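Local structure of thiamine phosphate pyrophosphorylase (3CEU) at residues 2-7 and 168-173; 25-30 and 192-197; 55-60 and 69-74; 61-66 and 82-87; 91-96 and 106-111. The protein probably acts as a thiamine-phosphate diphosphorylase, joining the pyrimidine and thiazole halves of thiamine phosphate in thiamine diphosphate biosynthesis. One frame throughout, in Å; residues are numbered along the deposited sequence.

Interaction 1 of 5, residues 2-7 and 168-173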
# COMPACT_ATOMS: atom_id res chain seq x y z
N LYS A 2 7.49 3.04 -6.68
CA LYS A 2 6.91 1.85 -6.09
C LYS A 2 5.39 1.82 -6.25
O LYS A 2 4.73 2.86 -6.31
CB LYS A 2 7.28 1.77 -4.60
CG LYS A 2 8.75 1.47 -4.34
CD LYS A 2 9.05 1.42 -2.84
CE LYS A 2 10.48 0.98 -2.58
NZ LYS A 2 11.44 1.82 -3.35
N LEU A 3 4.85 0.61 -6.33
CA LEU A 3 3.42 0.40 -6.47
C LEU A 3 2.97 -0.47 -5.29
O LEU A 3 3.20 -1.68 -5.27
CB LEU A 3 3.10 -0.29 -7.79
CG LEU A 3 1.61 -0.53 -8.06
CD1 LEU A 3 0.86 0.79 -7.95
CD2 LEU A 3 1.41 -1.15 -9.44
N ILE A 4 2.34 0.16 -4.31
CA ILE A 4 1.87 -0.52 -3.11
C ILE A 4 0.40 -0.89 -3.22
O ILE A 4 -0.43 -0.08 -3.67
CB ILE A 4 2.06 0.37 -1.86
CG1 ILE A 4 3.53 0.80 -1.75
CG2 ILE A 4 1.64 -0.38 -0.61
CD1 ILE A 4 3.77 1.94 -0.78
N VAL A 5 0.08 -2.11 -2.81
CA VAL A 5 -1.29 -2.62 -2.83
C VAL A 5 -1.81 -2.87 -1.42
O VAL A 5 -1.12 -3.49 -0.61
CB VAL A 5 -1.39 -3.97 -3.61
CG1 VAL A 5 -2.79 -4.57 -3.43
CG2 VAL A 5 -1.10 -3.77 -5.09
N VAL A 6 -3.01 -2.39 -1.11
CA VAL A 6 -3.59 -2.64 0.20
C VAL A 6 -4.63 -3.75 0.01
O VAL A 6 -5.37 -3.75 -0.99
CB VAL A 6 -4.31 -1.40 0.80
CG1 VAL A 6 -4.82 -1.74 2.19
CG2 VAL A 6 -3.38 -0.21 0.85
N THR A 7 -4.66 -4.71 0.93
CA THR A 7 -5.62 -5.81 0.87
C THR A 7 -7.01 -5.24 1.06
O THR A 7 -7.20 -4.04 1.22
CB THR A 7 -5.45 -6.82 2.03
OG1 THR A 7 -5.74 -6.16 3.27
CG2 THR A 7 -4.05 -7.41 2.07
N GLY A 168 5.90 6.65 -4.61
CA GLY A 168 5.08 5.47 -4.81
C GLY A 168 3.59 5.76 -4.87
O GLY A 168 3.12 6.85 -4.55
N ALA A 169 2.83 4.76 -5.29
CA ALA A 169 1.39 4.92 -5.38
C ALA A 169 0.75 3.75 -4.67
O ALA A 169 1.23 2.62 -4.77
CB ALA A 169 0.94 4.98 -6.84
N VAL A 170 -0.32 4.03 -3.93
CA VAL A 170 -1.01 3.00 -3.18
C VAL A 170 -2.39 2.77 -3.77
O VAL A 170 -3.13 3.71 -4.00
CB VAL A 170 -1.14 3.40 -1.71
CG1 VAL A 170 -1.79 2.27 -0.91
CG2 VAL A 170 0.24 3.73 -1.16
N VAL A 171 -2.74 1.51 -3.99
CA VAL A 171 -4.03 1.20 -4.58
C VAL A 171 -4.77 0.12 -3.80
O VAL A 171 -4.17 -0.71 -3.12
CB VAL A 171 -3.84 0.73 -6.04
CG1 VAL A 171 -3.10 1.78 -6.84
CG2 VAL A 171 -3.06 -0.58 -6.06
N LEU A 172 -6.09 0.14 -3.90
CA LEU A 172 -6.89 -0.86 -3.21
C LEU A 172 -8.09 -1.23 -4.09
O LEU A 172 -8.12 -2.30 -4.69
CB LEU A 172 -7.35 -0.35 -1.84
CG LEU A 172 -7.68 -1.42 -0.78
CD1 LEU A 172 -7.78 -0.79 0.62
CD2 LEU A 172 -8.98 -2.11 -1.15
N GLY A 173 -9.06 -0.33 -4.17
CA GLY A 173 -10.26 -0.58 -4.97
C GLY A 173 -10.06 -0.84 -6.45
O GLY A 173 -10.53 -1.85 -6.99
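The amide N of Ile-4 meets the carbonyl O of Ala-169 at 2.7 Å, the shortest of the four bonds of a backbone ladder. This bond belongs to the seam where strand 2-6 lies parallel to strand 168-171. The two are the first and last strands of the eight-stranded TIM barrel, and their pairing closes it. The ladder continues on both sides of Ile-4. Ala-169 N gives to Lys-2 O, Val-171 N gives to Ile-4 O, and Val-6 N reaches Val-171 O in the straightest bond of the four, 170° at the hydrogen. Ile-4 and Val-170 share one face of the sheet, with Ile-4 CB 3.9 Å from Val-170 CG2. Val-5 and Val-171 share the other, where their CG2 atoms meet, also at 3.9 Å. At the C-terminal end of the strands Val-6 wedges between two partners. Its CG2, anti to its own carbonyl carbon, presses tightly on Val-170 CG1 at 3.4 Å. Its CB and CG1 meet Leu-172 CD1. Leu-172 is the N-cap residue of helix 173-176, and Trp-176 of that helix bonds to Val-6 O through NE1. An alanine at Leu-172 would probably open a gap beside Val-6 and leave CG1 of that valine without its close neighbour. Leu-172 CG also lies 3.3 Å from Thr-7 O.

Interaction 2 of 5, residues 25-30 and 192-197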
# COMPACT_ATOMS: atom_id res chain seq x y z
N GLU A 25 4.52 -11.37 -9.66
CA GLU A 25 4.58 -10.41 -10.76
C GLU A 25 5.31 -9.13 -10.34
O GLU A 25 5.17 -8.08 -10.98
CB GLU A 25 3.17 -10.07 -11.25
CG GLU A 25 2.43 -11.26 -11.85
CD GLU A 25 3.12 -11.85 -13.08
OE1 GLU A 25 2.72 -12.94 -13.52
OE2 GLU A 25 4.06 -11.21 -13.62
N GLY A 26 6.07 -9.23 -9.25
CA GLY A 26 6.84 -8.09 -8.79
C GLY A 26 6.20 -7.08 -7.86
O GLY A 26 6.66 -5.94 -7.81
N LEU A 27 5.15 -7.46 -7.14
CA LEU A 27 4.53 -6.51 -6.23
C LEU A 27 5.58 -5.98 -5.23
O LEU A 27 6.19 -6.75 -4.49
CB LEU A 27 3.40 -7.19 -5.46
CG LEU A 27 2.83 -6.42 -4.26
CD1 LEU A 27 2.25 -5.07 -4.69
CD2 LEU A 27 1.76 -7.28 -3.63
N ASP A 28 5.80 -4.67 -5.22
CA ASP A 28 6.78 -4.11 -4.31
C ASP A 28 6.39 -4.38 -2.85
O ASP A 28 7.06 -5.16 -2.16
CB ASP A 28 6.92 -2.60 -4.53
CG ASP A 28 7.49 -2.25 -5.90
OD1 ASP A 28 8.69 -2.53 -6.15
OD2 ASP A 28 6.74 -1.67 -6.73
N ILE A 29 5.30 -3.76 -2.41
CA ILE A 29 4.83 -3.90 -1.03
C ILE A 29 3.34 -4.22 -0.90
O ILE A 29 2.52 -3.80 -1.72
CB ILE A 29 5.12 -2.60 -0.22
CG1 ILE A 29 6.62 -2.30 -0.24
CG2 ILE A 29 4.64 -2.74 1.21
CD1 ILE A 29 7.01 -0.98 0.41
N LEU A 30 3.01 -4.97 0.15
CA LEU A 30 1.63 -5.36 0.43
C LEU A 30 1.28 -4.86 1.82
O LEU A 30 1.98 -5.15 2.79
CB LEU A 30 1.49 -6.88 0.42
CG LEU A 30 0.11 -7.40 0.79
CD1 LEU A 30 -0.89 -7.02 -0.29
CD2 LEU A 30 0.14 -8.91 0.96
N GLU A 192 -3.84 -9.28 -14.54
CA GLU A 192 -3.55 -8.56 -15.77
C GLU A 192 -3.58 -7.06 -15.53
O GLU A 192 -2.76 -6.31 -16.07
CB GLU A 192 -4.54 -8.95 -16.88
CG GLU A 192 -4.47 -10.44 -17.23
CD GLU A 192 -5.34 -10.81 -18.41
OE1 GLU A 192 -4.91 -10.61 -19.56
OE2 GLU A 192 -6.46 -11.31 -18.19
N HIS A 193 -4.53 -6.61 -14.71
CA HIS A 193 -4.65 -5.19 -14.43
C HIS A 193 -3.48 -4.69 -13.57
O HIS A 193 -3.09 -3.53 -13.66
CB HIS A 193 -5.98 -4.91 -13.74
CG HIS A 193 -6.25 -3.45 -13.53
ND1 HIS A 193 -6.46 -2.58 -14.57
CD2 HIS A 193 -6.29 -2.72 -12.39
CE1 HIS A 193 -6.62 -1.36 -14.08
NE2 HIS A 193 -6.51 -1.41 -12.77
N PHE A 194 -2.91 -5.58 -12.74
CA PHE A 194 -1.78 -5.20 -11.90
C PHE A 194 -0.55 -4.97 -12.77
O PHE A 194 0.17 -3.97 -12.60
CB PHE A 194 -1.47 -6.29 -10.86
CG PHE A 194 -0.16 -6.09 -10.14
CD1 PHE A 194 0.97 -6.81 -10.49
CD2 PHE A 194 -0.04 -5.12 -9.14
CE1 PHE A 194 2.21 -6.57 -9.87
CE2 PHE A 194 1.19 -4.87 -8.51
CZ PHE A 194 2.32 -5.60 -8.88
N LYS A 195 -0.31 -5.89 -13.71
CA LYS A 195 0.82 -5.78 -14.62
C LYS A 195 0.72 -4.48 -15.40
O LYS A 195 1.73 -3.82 -15.67
CB LYS A 195 0.84 -6.95 -15.60
CG LYS A 195 1.14 -8.31 -14.99
CD LYS A 195 1.37 -9.33 -16.10
CE LYS A 195 1.72 -10.69 -15.56
NZ LYS A 195 2.15 -11.61 -16.66
N LYS A 196 -0.50 -4.11 -15.78
CA LYS A 196 -0.69 -2.88 -16.52
C LYS A 196 -0.24 -1.71 -15.63
O LYS A 196 0.57 -0.89 -16.05
CB LYS A 196 -2.16 -2.72 -16.93
CG LYS A 196 -2.46 -1.40 -17.64
CD LYS A 196 -3.97 -1.15 -17.76
CE LYS A 196 -4.61 -1.99 -18.86
NZ LYS A 196 -6.05 -1.66 -19.07
N LEU A 197 -0.74 -1.64 -14.40
CA LEU A 197 -0.38 -0.56 -13.50
C LEU A 197 1.12 -0.55 -13.20
O LEU A 197 1.73 0.51 -13.05
CB LEU A 197 -1.17 -0.64 -12.19
CG LEU A 197 -2.71 -0.64 -12.30
CD1 LEU A 197 -3.33 -0.79 -10.90
CD2 LEU A 197 -3.19 0.67 -12.95
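Phe-194 and Lys-195 of helix 188-201 meet Glu-25 and Leu-27 in the turn before strand 29-32. The Phe-194 ring carries the uncharged half. Glu-25 O lies at its edge, in the ring plane, 3.5 Å from CE1. Glu-25 CB touches the same CE1 atom at 3.9 Å. At the tip of the ring, CZ approaches Leu-27 CA at 3.6 Å and also touches Leu-27 CB. The Leu-27 and Phe-194 side chains cross at about a right angle. The charged half lies toward solvent; Lys-195 is exposed and Glu-25 partly so. Lys-195 is extended beyond CG and carries NZ to 3.5 Å from Glu-25 OE1. This is a long salt bridge, and its exact geometry is doubtful because the two side chains are modelled too close together. A glutamine at Glu-25 would probably leave the Lys-195 ammonium without its opposite charge.

The turn itself is a Schellman motif ending helix 15-24 of the TIM barrel. Gly-26 is its C-prime residue, with positive phi (87°). Leu-27 N bonds back to Leu-22 O, and Gly-26 N to Phe-23 O. Further out, the Phe-194 ring also packs on Leu-3 of strand 2-6, Leu-22 of helix 15-24 and Leu-175 of helix 173-176. Leu-27 touches Val-5 of strand 2-6. Lys-198 NZ makes a weak hydrogen bond to Glu-25 O.

Interaction 3 of 5, residues 55-60 and 69-74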
# COMPACT_ATOMS: atom_id res chain seq x y z
N ARG A 55 8.78 -10.32 3.99
CA ARG A 55 9.42 -9.03 4.23
C ARG A 55 8.95 -7.96 3.25
O ARG A 55 9.60 -6.92 3.11
CB ARG A 55 10.95 -9.14 4.16
CG ARG A 55 11.52 -9.17 2.75
CD ARG A 55 11.76 -10.60 2.32
NE ARG A 55 13.03 -10.75 1.63
CZ ARG A 55 13.73 -11.88 1.61
NH1 ARG A 55 13.27 -12.96 2.25
NH2 ARG A 55 14.89 -11.94 0.97
N ARG A 56 7.83 -8.22 2.58
CA ARG A 56 7.26 -7.28 1.61
C ARG A 56 5.86 -6.88 2.08
O ARG A 56 5.15 -6.14 1.40
CB ARG A 56 7.15 -7.94 0.24
CG ARG A 56 8.47 -8.31 -0.42
CD ARG A 56 9.02 -7.16 -1.24
NE ARG A 56 10.06 -7.58 -2.16
CZ ARG A 56 10.77 -6.75 -2.92
NH1 ARG A 56 10.53 -5.45 -2.86
NH2 ARG A 56 11.72 -7.22 -3.72
N ILE A 57 5.48 -7.38 3.25
CA ILE A 57 4.16 -7.12 3.84
C ILE A 57 4.21 -6.24 5.10
O ILE A 57 5.03 -6.46 5.98
CB ILE A 57 3.46 -8.46 4.20
CG1 ILE A 57 3.32 -9.31 2.94
CG2 ILE A 57 2.11 -8.20 4.85
CD1 ILE A 57 2.81 -10.73 3.20
N VAL A 58 3.33 -5.24 5.16
CA VAL A 58 3.22 -4.35 6.31
C VAL A 58 1.82 -4.59 6.85
O VAL A 58 0.86 -4.67 6.06
CB VAL A 58 3.34 -2.87 5.91
CG1 VAL A 58 3.24 -1.98 7.14
CG2 VAL A 58 4.66 -2.62 5.19
N THR A 59 1.68 -4.73 8.16
CA THR A 59 0.35 -4.99 8.74
C THR A 59 -0.22 -3.83 9.54
O THR A 59 0.51 -3.14 10.25
CB THR A 59 0.37 -6.23 9.67
OG1 THR A 59 -0.93 -6.41 10.25
CG2 THR A 59 1.40 -6.08 10.77
N HIS A 60 -1.53 -3.61 9.42
CA HIS A 60 -2.19 -2.54 10.13
C HIS A 60 -2.83 -3.03 11.43
O HIS A 60 -3.35 -2.25 12.22
CB HIS A 60 -3.27 -1.89 9.26
CG HIS A 60 -2.74 -1.19 8.05
ND1 HIS A 60 -3.32 -0.05 7.53
CD2 HIS A 60 -1.70 -1.49 7.23
CE1 HIS A 60 -2.65 0.32 6.45
NE2 HIS A 60 -1.66 -0.53 6.25
N PHE A 69 5.70 -13.56 11.94
CA PHE A 69 5.80 -14.04 10.56
C PHE A 69 6.88 -13.38 9.71
O PHE A 69 6.89 -13.53 8.48
CB PHE A 69 4.46 -13.91 9.86
CG PHE A 69 3.42 -14.85 10.37
CD1 PHE A 69 2.75 -14.58 11.56
CD2 PHE A 69 3.16 -16.04 9.70
CE1 PHE A 69 1.82 -15.49 12.08
CE2 PHE A 69 2.23 -16.96 10.19
CZ PHE A 69 1.56 -16.68 11.40
N ASN A 70 7.78 -12.67 10.37
CA ASN A 70 8.89 -11.97 9.74
C ASN A 70 8.42 -10.94 8.71
O ASN A 70 8.99 -10.81 7.62
CB ASN A 70 9.85 -12.95 9.07
CG ASN A 70 11.13 -12.28 8.62
OD1 ASN A 70 11.80 -11.61 9.41
ND2 ASN A 70 11.49 -12.45 7.35
N LEU A 71 7.36 -10.22 9.07
CA LEU A 71 6.81 -9.20 8.20
C LEU A 71 7.80 -8.05 8.07
O LEU A 71 8.78 -7.97 8.82
CB LEU A 71 5.48 -8.67 8.75
CG LEU A 71 4.40 -9.71 9.08
CD1 LEU A 71 3.17 -8.99 9.61
CD2 LEU A 71 4.05 -10.52 7.85
N MSE A 72 7.55 -7.17 7.12
CA MSE A 72 8.40 -6.02 6.87
C MSE A 72 8.35 -5.02 8.02
O MSE A 72 9.40 -4.57 8.50
CB MSE A 72 7.98 -5.35 5.57
CG MSE A 72 8.89 -4.22 5.11
SE MSE A 72 8.48 -3.59 3.31
CE MSE A 72 7.82 -1.82 3.74
N GLY A 73 7.14 -4.67 8.44
CA GLY A 73 6.96 -3.71 9.52
C GLY A 73 5.48 -3.45 9.81
O GLY A 73 4.62 -4.25 9.45
N ILE A 74 5.19 -2.31 10.44
CA ILE A 74 3.83 -1.97 10.80
C ILE A 74 3.41 -0.58 10.31
O ILE A 74 4.25 0.29 10.05
CB ILE A 74 3.65 -2.01 12.32
CG1 ILE A 74 4.53 -0.93 12.96
CG2 ILE A 74 4.05 -3.38 12.85
CD1 ILE A 74 4.28 -0.71 14.43
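Met-72, a selenomethionine, has CG anti to its backbone N (chi1 -173°) and bends at chi3 (112°), which sets CE 3.6 Å from Val-58 CG2. The contact joins two strands of a beta-alpha-beta unit in the TIM barrel, strand 57-59 and strand 73-75, with helix 65-68 between them. The strands run parallel. Two backbone bonds link the segments. Met-72 N gives to Ile-57 O at 2.9 Å and Thr-59 N to Gly-73 O at 3.2 Å. The Met-72 side chain runs past Arg-55 O, which lies 3.3 Å from Met-72 CB. Leu-71 and Thr-59 cross at about a right angle, with Leu-71 CD1 meeting Thr-59 CG2 at 3.6 Å. The Thr-59 hydroxyl is engaged outside the contact, with Glu-61 O. Val-58 CG1 rests 3.5 Å from both Gly-73 O and Ile-74 C.

Interaction 4 of 5, residues 61-66 and 82-87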
# COMPACT_ATOMS: atom_id res chain seq x y z
N GLU A 61 -2.79 -4.34 11.65
CA GLU A 61 -3.39 -4.88 12.86
C GLU A 61 -2.48 -5.91 13.50
O GLU A 61 -1.53 -6.37 12.87
CB GLU A 61 -4.76 -5.50 12.54
CG GLU A 61 -5.89 -4.47 12.30
CD GLU A 61 -5.87 -3.84 10.91
OE1 GLU A 61 -6.44 -2.73 10.75
OE2 GLU A 61 -5.32 -4.46 9.97
N HIS A 62 -2.76 -6.27 14.74
CA HIS A 62 -1.97 -7.28 15.44
C HIS A 62 -0.50 -7.16 15.07
O HIS A 62 0.06 -7.98 14.33
CB HIS A 62 -2.49 -8.66 15.07
CG HIS A 62 -3.96 -8.80 15.28
ND1 HIS A 62 -4.57 -8.53 16.49
CD2 HIS A 62 -4.95 -9.15 14.43
CE1 HIS A 62 -5.87 -8.71 16.37
NE2 HIS A 62 -6.13 -9.09 15.13
N PHE A 63 0.12 -6.11 15.60
CA PHE A 63 1.51 -5.82 15.35
C PHE A 63 2.45 -6.95 15.77
O PHE A 63 3.57 -7.04 15.28
CB PHE A 63 1.88 -4.50 16.03
CG PHE A 63 1.22 -3.28 15.42
CD1 PHE A 63 1.07 -2.11 16.16
CD2 PHE A 63 0.78 -3.29 14.10
CE1 PHE A 63 0.51 -0.96 15.59
CE2 PHE A 63 0.22 -2.14 13.52
CZ PHE A 63 0.09 -0.97 14.27
N TYR A 64 2.00 -7.83 16.66
CA TYR A 64 2.87 -8.91 17.10
C TYR A 64 3.19 -9.83 15.92
O TYR A 64 4.20 -10.54 15.94
CB TYR A 64 2.21 -9.72 18.21
CG TYR A 64 1.27 -10.79 17.70
CD1 TYR A 64 -0.04 -10.48 17.32
CD2 TYR A 64 1.69 -12.11 17.59
CE1 TYR A 64 -0.89 -11.46 16.82
CE2 TYR A 64 0.85 -13.09 17.10
CZ TYR A 64 -0.43 -12.77 16.72
OH TYR A 64 -1.25 -13.75 16.23
N LEU A 65 2.33 -9.83 14.90
CA LEU A 65 2.55 -10.66 13.72
C LEU A 65 3.80 -10.24 12.97
O LEU A 65 4.36 -11.01 12.18
CB LEU A 65 1.36 -10.56 12.77
CG LEU A 65 0.04 -11.13 13.29
CD1 LEU A 65 -1.09 -10.74 12.34
CD2 LEU A 65 0.13 -12.64 13.43
N LYS A 66 4.24 -9.01 13.21
CA LYS A 66 5.42 -8.49 12.54
C LYS A 66 6.64 -9.39 12.74
O LYS A 66 7.30 -9.76 11.77
CB LYS A 66 5.72 -7.07 13.04
CG LYS A 66 6.73 -6.30 12.20
CD LYS A 66 8.17 -6.65 12.54
CE LYS A 66 9.15 -5.71 11.82
NZ LYS A 66 10.58 -6.05 12.06
N SER A 82 -0.12 2.96 18.11
CA SER A 82 1.24 2.93 18.61
C SER A 82 1.96 1.62 18.44
O SER A 82 1.37 0.55 18.54
CB SER A 82 1.24 3.35 20.08
OG SER A 82 0.12 2.81 20.75
N GLU A 83 3.25 1.72 18.17
CA GLU A 83 4.05 0.52 17.98
C GLU A 83 4.17 -0.23 19.30
O GLU A 83 3.93 0.33 20.36
CB GLU A 83 5.44 0.89 17.43
CG GLU A 83 6.20 1.91 18.26
CD GLU A 83 7.38 2.52 17.52
OE1 GLU A 83 8.07 3.38 18.11
OE2 GLU A 83 7.61 2.15 16.35
N PRO A 84 4.50 -1.52 19.24
CA PRO A 84 4.64 -2.29 20.48
C PRO A 84 5.81 -1.76 21.30
O PRO A 84 6.76 -1.19 20.75
CB PRO A 84 4.84 -3.72 19.98
CG PRO A 84 5.46 -3.53 18.63
CD PRO A 84 4.67 -2.38 18.06
N HIS A 85 5.73 -1.96 22.62
CA HIS A 85 6.74 -1.50 23.59
C HIS A 85 8.09 -1.17 22.97
O HIS A 85 8.37 -0.01 22.67
CB HIS A 85 6.93 -2.53 24.71
CG HIS A 85 6.14 -2.24 25.95
ND1 HIS A 85 6.24 -3.00 27.10
CD2 HIS A 85 5.24 -1.26 26.23
CE1 HIS A 85 5.44 -2.51 28.03
NE2 HIS A 85 4.82 -1.46 27.53
N ASP A 86 8.94 -2.17 22.78
CA ASP A 86 10.25 -1.91 22.22
C ASP A 86 10.40 -2.38 20.78
O ASP A 86 11.36 -3.06 20.43
CB ASP A 86 11.32 -2.53 23.10
CG ASP A 86 11.66 -1.64 24.28
OD1 ASP A 86 12.26 -0.57 24.04
OD2 ASP A 86 11.32 -2.01 25.43
N TYR A 87 9.43 -1.99 19.96
CA TYR A 87 9.41 -2.34 18.55
C TYR A 87 10.67 -1.87 17.84
O TYR A 87 11.20 -0.80 18.12
CB TYR A 87 8.21 -1.70 17.86
CG TYR A 87 8.15 -1.98 16.38
CD1 TYR A 87 7.82 -3.25 15.90
CD2 TYR A 87 8.42 -0.97 15.44
CE1 TYR A 87 7.76 -3.51 14.53
CE2 TYR A 87 8.37 -1.23 14.07
CZ TYR A 87 8.04 -2.50 13.63
OH TYR A 87 7.99 -2.76 12.28
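Phe-63 and Pro-84 make the apolar contact. CB of Phe-63 lies 4.0 Å from CD of Pro-84, and the two side chains cross at about a right angle. The ring also meets a polar atom: Ser-82 O lies at its edge, in the ring plane, 3.4 Å from CE1. No hydrogen bond crosses between the segments.

The contact ties two pieces of the TIM barrel's periphery. One is the start of helix 65-68, entered through a type I turn from His-62 to Leu-65. The other is the loop that runs from strand 73-75 to strand 90-95. Both pack against strand 73-75, since Phe-63, Lys-66, Glu-83 and Tyr-87 all touch Ile-74.

The second pair sets an aliphatic chain beside a phenol. In Lys-66, chi1 of -167° puts CG at the edge of the Tyr-87 ring, in its plane. The bend at chi2 (-81°) brings CD within 3.7 Å of Tyr-87 CE1. Lys-66 CE comes within 3.2 Å of Tyr-87 OH. The polar ends have other partners. Tyr-87 OH is hydrogen-bonded to His-90 O, and Lys-66 NZ makes a weak hydrogen bond to Ala-88 O.

Interaction 5 of 5, residues 91-96 and 106-111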
# COMPACT_ATOMS: atom_id res chain seq x y z
N VAL A 91 8.37 1.18 10.24
CA VAL A 91 7.14 1.75 10.74
C VAL A 91 6.69 2.78 9.72
O VAL A 91 7.52 3.40 9.07
CB VAL A 91 7.36 2.43 12.11
CG1 VAL A 91 8.36 3.56 11.96
CG2 VAL A 91 6.04 2.95 12.66
N SER A 92 5.37 2.93 9.58
CA SER A 92 4.81 3.89 8.63
C SER A 92 3.44 4.33 9.11
O SER A 92 2.84 3.67 9.95
CB SER A 92 4.66 3.24 7.26
OG SER A 92 3.69 2.20 7.31
N CYS A 93 2.95 5.45 8.56
CA CYS A 93 1.64 5.99 8.93
C CYS A 93 1.06 6.85 7.80
O CYS A 93 1.73 7.12 6.81
CB CYS A 93 1.75 6.87 10.17
SG CYS A 93 2.50 8.48 9.85
N SER A 94 -0.17 7.28 7.99
CA SER A 94 -0.85 8.11 7.00
C SER A 94 -0.93 9.57 7.42
O SER A 94 -1.07 9.90 8.60
CB SER A 94 -2.27 7.58 6.77
OG SER A 94 -2.26 6.26 6.26
N CYS A 95 -0.82 10.45 6.44
CA CYS A 95 -0.92 11.88 6.70
C CYS A 95 -2.01 12.39 5.76
O CYS A 95 -2.26 11.79 4.71
CB CYS A 95 0.42 12.57 6.43
SG CYS A 95 1.80 12.02 7.50
N HIS A 96 -2.67 13.48 6.14
CA HIS A 96 -3.77 14.02 5.35
C HIS A 96 -3.68 15.52 5.06
O HIS A 96 -4.70 16.20 5.01
CB HIS A 96 -5.11 13.72 6.02
CG HIS A 96 -5.19 12.34 6.60
ND1 HIS A 96 -4.79 12.06 7.88
CD2 HIS A 96 -5.57 11.16 6.05
CE1 HIS A 96 -4.92 10.76 8.11
NE2 HIS A 96 -5.39 10.20 7.01
N HIS A 106 9.85 12.45 8.27
CA HIS A 106 11.19 12.05 8.71
C HIS A 106 11.20 11.17 9.95
O HIS A 106 12.25 10.71 10.39
CB HIS A 106 12.06 13.29 8.94
CG HIS A 106 12.42 13.99 7.67
ND1 HIS A 106 12.98 15.25 7.65
CD2 HIS A 106 12.29 13.62 6.37
CE1 HIS A 106 13.18 15.62 6.40
NE2 HIS A 106 12.77 14.65 5.60
N PHE A 107 10.02 10.94 10.51
CA PHE A 107 9.88 10.11 11.69
C PHE A 107 9.36 8.72 11.33
O PHE A 107 9.04 7.92 12.21
CB PHE A 107 8.96 10.80 12.68
CG PHE A 107 9.48 12.11 13.16
CD1 PHE A 107 10.62 12.16 13.96
CD2 PHE A 107 8.89 13.31 12.77
CE1 PHE A 107 11.15 13.38 14.37
CE2 PHE A 107 9.41 14.53 13.17
CZ PHE A 107 10.55 14.56 13.98
N TYR A 108 9.28 8.46 10.04
CA TYR A 108 8.81 7.17 9.55
C TYR A 108 9.65 6.76 8.35
O TYR A 108 10.34 7.59 7.76
CB TYR A 108 7.34 7.28 9.13
CG TYR A 108 6.40 7.55 10.29
CD1 TYR A 108 5.94 6.51 11.10
CD2 TYR A 108 6.02 8.85 10.61
CE1 TYR A 108 5.13 6.76 12.20
CE2 TYR A 108 5.21 9.11 11.71
CZ TYR A 108 4.77 8.06 12.50
OH TYR A 108 3.97 8.31 13.58
N ASP A 109 9.59 5.48 8.01
CA ASP A 109 10.33 4.99 6.86
C ASP A 109 9.70 5.59 5.61
O ASP A 109 10.38 5.84 4.62
CB ASP A 109 10.29 3.47 6.84
CG ASP A 109 11.10 2.88 7.97
OD1 ASP A 109 12.34 2.91 7.87
OD2 ASP A 109 10.50 2.41 8.96
N TYR A 110 8.40 5.81 5.70
CA TYR A 110 7.61 6.44 4.65
C TYR A 110 6.22 6.65 5.16
O TYR A 110 5.80 5.98 6.10
CB TYR A 110 7.58 5.63 3.34
CG TYR A 110 6.94 4.25 3.35
CD1 TYR A 110 5.59 4.06 3.67
CD2 TYR A 110 7.67 3.15 2.92
CE1 TYR A 110 4.99 2.80 3.55
CE2 TYR A 110 7.08 1.89 2.80
CZ TYR A 110 5.75 1.72 3.12
OH TYR A 110 5.20 0.46 2.98
N VAL A 111 5.51 7.59 4.56
CA VAL A 111 4.14 7.86 4.97
C VAL A 111 3.23 7.90 3.76
O VAL A 111 3.69 8.09 2.63
CB VAL A 111 4.02 9.23 5.69
CG1 VAL A 111 5.01 9.30 6.86
CG2 VAL A 111 4.26 10.36 4.71
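Cys-93 SG sits over one face of the Tyr-108 ring, 3.5 Å from the ring centroid, in a sulfur-aromatic contact displaced toward the rim, nearest CE2. Its chi1 of 75° turns SG onto the ring. CB of Cys-93 lies over the ring as well, as a CH-pi contact. The residues belong to a beta-alpha-beta unit of the TIM barrel, in which strand 90-95 and strand 110-113 run parallel and are connected through helix 98-102. Val-91 CG2 meets the Tyr-108 ring at its edge, in plane, 3.9 Å from CD1. Val-111 extends the apolar patch. Its CG1 reaches Cys-93 SG and its CB reaches Cys-95 SG, each at 4.0 Å. On the other face of the sheet, Ser-92 CB touches Tyr-110 CE1. The hydroxyls of that pair bond further off, Ser-92 OG to His-75 and Tyr-110 OH to His-31. At the polar edge Asp-109 grips Val-91 twice. Its N gives to Val-91 O at 3.1 Å, and its OD2 takes the Val-91 N-H at 2.8 Å.

Interactions 1, 3 and 5 are pairings of neighbouring parallel strands in one barrel sheet. Interaction 1 lies nearest the chain's centre, is almost wholly buried and has the fullest backbone ladder. Interactions 3 and 5 have fewer backbone bonds and rely more on side chains. Interactions 2 and 4 are peripheral. Interaction 2 sets an aromatic ring and an ion pair between the C-terminal helix and a turn. Interaction 4 packs a helix start on a loop without hydrogen bonds between its segments. The contacts interlock. Asp-28 OD2 of interaction 2 bonds to Leu-3 N of interaction 1. Tyr-110 OH of interaction 5 packs against Met-72 CE of interaction 3.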